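PDB 6PZ2: dihydropteroate synthase from Clostridioides difficile, which catalyses the joining of p-aminobenzoate to a dihydropterin pyrophosphate to give dihydropteroate, a step of folate synthesis. Local coordinates for residues Asp113-Arg118 with Met137-Gly142. Residues are numbered along the deposited sequence; the frame is centred on the assembly and turned at random.
Sequences DVWGLR and MHNQDG. With PT1 (pteroic acid), chain K.
N139 lays its carboxamide over one face of the W115 indole, the two planes only 13° apart, with ND2 3.3 Å from W115 CE2. N139 CG stands anti to its backbone N (chi1 -166°), beside the carbonyl carbon. N139 ND2, besides lying over the ring, donates to V114 O at 2.8 Å, with the acceptor close to the amide plane. Asparagine suits the place, being flat enough to stack and polar enough to satisfy a buried carbonyl. N139 CB adds a CH-pi contact, 4.0 Å from the centroid of the W115 six-membered ring, while D141 OD1 comes to the ring edge, 3.6 Å from W115 CH2, its carboxylate nearly perpendicular to the indole.

Toward the ligand, M137 bends at chi3 (85°) to bring CE within 3.7 Å of V114 CB. M137 SD lies 3.5 Å from pteroic acid N4, and V114 CG1 touches the same pterin, so two apolar side chains border a flat heterocycle.

Behind them, D113 ties down residues 113-118. Its OD1 accepts from W115 N in an Asx turn and OD2 from L117 N; the backbone makes overlapping turns, type I from D113 to G116 and type I' from W115 to R118. G116 has positive phi, and a CB would point at M137 O; lacking one, its CA passes 3.5 Å from M137 O. Thus loops following neighbouring strands 110-113 and 133-137 of the TIM barrel are joined chiefly by a polar bond and a stack, while their apolar members form part of the pterin pocket.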
loop_
_atom_site.group_PDB
_atom_site.type_symbol
_atom_site.label_atom_id
_atom_site.label_comp_id
_atom_site.label_asym_id
_atom_site.label_seq_id
_atom_site.Cartn_x
_atom_site.Cartn_y
_atom_site.Cartn_z
ATOM N N ASP A 113 -3.830 11.573 -23.236
ATOM C CA ASP A 113 -4.758 11.033 -24.246
ATOM C C ASP A 113 -5.157 9.594 -23.918
ATOM O O ASP A 113 -4.377 8.688 -24.153
ATOM C CB ASP A 113 -4.090 11.046 -25.619
ATOM C CG ASP A 113 -5.012 10.662 -26.764
ATOM O OD1 ASP A 113 -6.131 10.181 -26.501
ATOM O OD2 ASP A 113 -4.615 10.901 -27.916
ATOM N N VAL A 114 -6.404 9.383 -23.522
ATOM C CA VAL A 114 -6.884 8.050 -23.148
ATOM C C VAL A 114 -7.193 7.194 -24.376
ATOM O O VAL A 114 -7.705 6.091 -24.190
ATOM C CB VAL A 114 -8.123 8.088 -22.237
ATOM C CG1 VAL A 114 -7.842 8.824 -20.928
ATOM C CG2 VAL A 114 -9.343 8.660 -22.947
ATOM N N TRP A 115 -6.897 7.666 -25.578
ATOM C CA TRP A 115 -6.913 6.796 -26.771
ATOM C C TRP A 115 -5.526 6.685 -27.407
ATOM O O TRP A 115 -5.355 6.062 -28.439
ATOM C CB TRP A 115 -7.955 7.302 -27.764
ATOM C CG TRP A 115 -9.304 6.770 -27.419
ATOM C CD1 TRP A 115 -10.342 7.415 -26.819
ATOM C CD2 TRP A 115 -9.721 5.415 -27.610
ATOM N NE1 TRP A 115 -11.398 6.551 -26.642
ATOM C CE2 TRP A 115 -11.038 5.316 -27.110
ATOM C CE3 TRP A 115 -9.099 4.285 -28.152
ATOM C CZ2 TRP A 115 -11.743 4.118 -27.126
ATOM C CZ3 TRP A 115 -9.817 3.112 -28.206
ATOM C CH2 TRP A 115 -11.115 3.037 -27.700
ATOM N N GLY A 116 -4.508 7.250 -26.770
ATOM C CA GLY A 116 -3.144 6.940 -27.164
ATOM C C GLY A 116 -2.864 7.308 -28.615
ATOM O O GLY A 116 -2.165 6.581 -29.325
ATOM N N LEU A 117 -3.403 8.469 -28.985
ATOM C CA LEU A 117 -3.226 9.161 -30.230
ATOM C C LEU A 117 -4.096 8.499 -31.304
ATOM O O LEU A 117 -3.942 8.874 -32.429
ATOM C CB LEU A 117 -1.771 9.175 -30.697
ATOM C CG LEU A 117 -0.747 9.673 -29.689
ATOM C CD1 LEU A 117 0.638 9.596 -30.285
ATOM C CD2 LEU A 117 -1.046 11.095 -29.254
ATOM N N ARG A 118 -4.970 7.567 -30.983
ATOM C CA ARG A 118 -5.684 6.843 -32.056
ATOM C C ARG A 118 -7.056 7.445 -32.363
ATOM O O ARG A 118 -7.680 6.994 -33.300
ATOM C CB ARG A 118 -5.967 5.389 -31.664
ATOM C CG ARG A 118 -4.739 4.547 -31.340
ATOM C CD ARG A 118 -3.576 4.658 -32.301
ATOM N NE ARG A 118 -2.452 3.803 -31.948
ATOM C CZ ARG A 118 -2.469 2.483 -32.073
ATOM N NH1 ARG A 118 -3.459 1.897 -32.739
ATOM N NH2 ARG A 118 -1.522 1.754 -31.503
ATOM N N MET A 137 -1.957 6.349 -23.511
ATOM C CA MET A 137 -2.598 5.345 -22.747
ATOM C C MET A 137 -3.160 4.262 -23.676
ATOM O O MET A 137 -3.712 4.587 -24.705
ATOM C CB MET A 137 -3.742 5.943 -21.928
ATOM C CG MET A 137 -4.246 5.002 -20.849
ATOM S SD MET A 137 -5.808 5.454 -20.102
ATOM C CE MET A 137 -6.950 4.712 -21.272
ATOM N N HIS A 138 -3.015 3.006 -23.275
ATOM C CA HIS A 138 -3.569 1.872 -23.994
ATOM C C HIS A 138 -5.086 1.858 -23.820
ATOM O O HIS A 138 -5.573 1.966 -22.695
ATOM C CB HIS A 138 -2.987 0.538 -23.497
ATOM C CG HIS A 138 -3.673 -0.633 -24.119
ATOM N ND1 HIS A 138 -4.709 -1.314 -23.505
ATOM C CD2 HIS A 138 -3.527 -1.179 -25.345
ATOM C CE1 HIS A 138 -5.145 -2.254 -24.321
ATOM N NE2 HIS A 138 -4.436 -2.192 -25.458
ATOM N N ASN A 139 -5.837 1.608 -24.891
ATOM C CA ASN A 139 -7.303 1.546 -24.783
ATOM C C ASN A 139 -7.826 0.753 -25.977
ATOM O O ASN A 139 -7.171 0.747 -26.987
ATOM C CB ASN A 139 -7.905 2.958 -24.839
ATOM C CG ASN A 139 -9.354 3.070 -24.423
ATOM O OD1 ASN A 139 -10.051 2.072 -24.217
ATOM N ND2 ASN A 139 -9.794 4.302 -24.232
ATOM N N GLN A 140 -8.983 0.122 -25.860
ATOM C CA GLN A 140 -9.617 -0.508 -26.993
ATOM C C GLN A 140 -11.089 -0.701 -26.632
ATOM O O GLN A 140 -11.477 -0.614 -25.441
ATOM C CB GLN A 140 -8.973 -1.847 -27.356
ATOM C CG GLN A 140 -9.237 -2.963 -26.339
ATOM C CD GLN A 140 -8.766 -4.340 -26.748
ATOM O OE1 GLN A 140 -7.769 -4.487 -27.454
ATOM N NE2 GLN A 140 -9.490 -5.354 -26.287
ATOM N N ASP A 141 -11.908 -0.991 -27.631
ATOM C CA ASP A 141 -13.281 -1.349 -27.253
ATOM C C ASP A 141 -13.402 -2.857 -27.070
ATOM O O ASP A 141 -12.835 -3.626 -27.833
ATOM C CB ASP A 141 -14.333 -0.883 -28.256
ATOM C CG ASP A 141 -14.535 0.619 -28.214
ATOM O OD1 ASP A 141 -14.237 1.262 -27.169
ATOM O OD2 ASP A 141 -14.887 1.142 -29.267
ATOM N N GLY A 142 -14.179 -3.225 -26.053
ATOM C CA GLY A 142 -14.313 -4.594 -25.624
ATOM C C GLY A 142 -13.017 -5.151 -25.054
ATOM O O GLY A 142 -11.965 -4.477 -24.971
HETATM C C2 PT1 K . -6.045 6.456 -16.465
HETATM C C3 PT1 K . -7.267 7.240 -16.531
HETATM C C5 PT1 K . -7.117 8.533 -17.200
HETATM N N6 PT1 K . -8.469 6.871 -16.014
HETATM C C7 PT1 K . -4.848 8.090 -17.627
HETATM N N9 PT1 K . -5.936 8.866 -17.722
HETATM C C10 PT1 K . -9.535 7.676 -16.150
HETATM N N11 PT1 K . -3.668 8.484 -18.141
HETATM C C12 PT1 K . -9.408 8.896 -16.826
HETATM C C21 PT1 K . -13.911 1.663 -13.844
HETATM O O22 PT1 K . -13.715 0.518 -14.279
HETATM O O1 PT1 K . -6.026 5.251 -15.876
HETATM N N4 PT1 K . -4.899 6.886 -17.031
HETATM N N8 PT1 K . -8.211 9.317 -17.297
HETATM C C13 PT1 K . -10.875 7.232 -15.602
HETATM N N14 PT1 K . -11.252 5.999 -16.285
HETATM C C15 PT1 K . -11.944 5.008 -15.682
HETATM C C16 PT1 K . -12.609 5.181 -14.462
HETATM C C17 PT1 K . -11.933 3.752 -16.276
HETATM C C18 PT1 K . -13.277 4.102 -13.890
HETATM C C19 PT1 K . -12.596 2.671 -15.703
HETATM C C20 PT1 K . -13.260 2.846 -14.500
HETATM O O23 PT1 K . -14.596 1.817 -12.831
#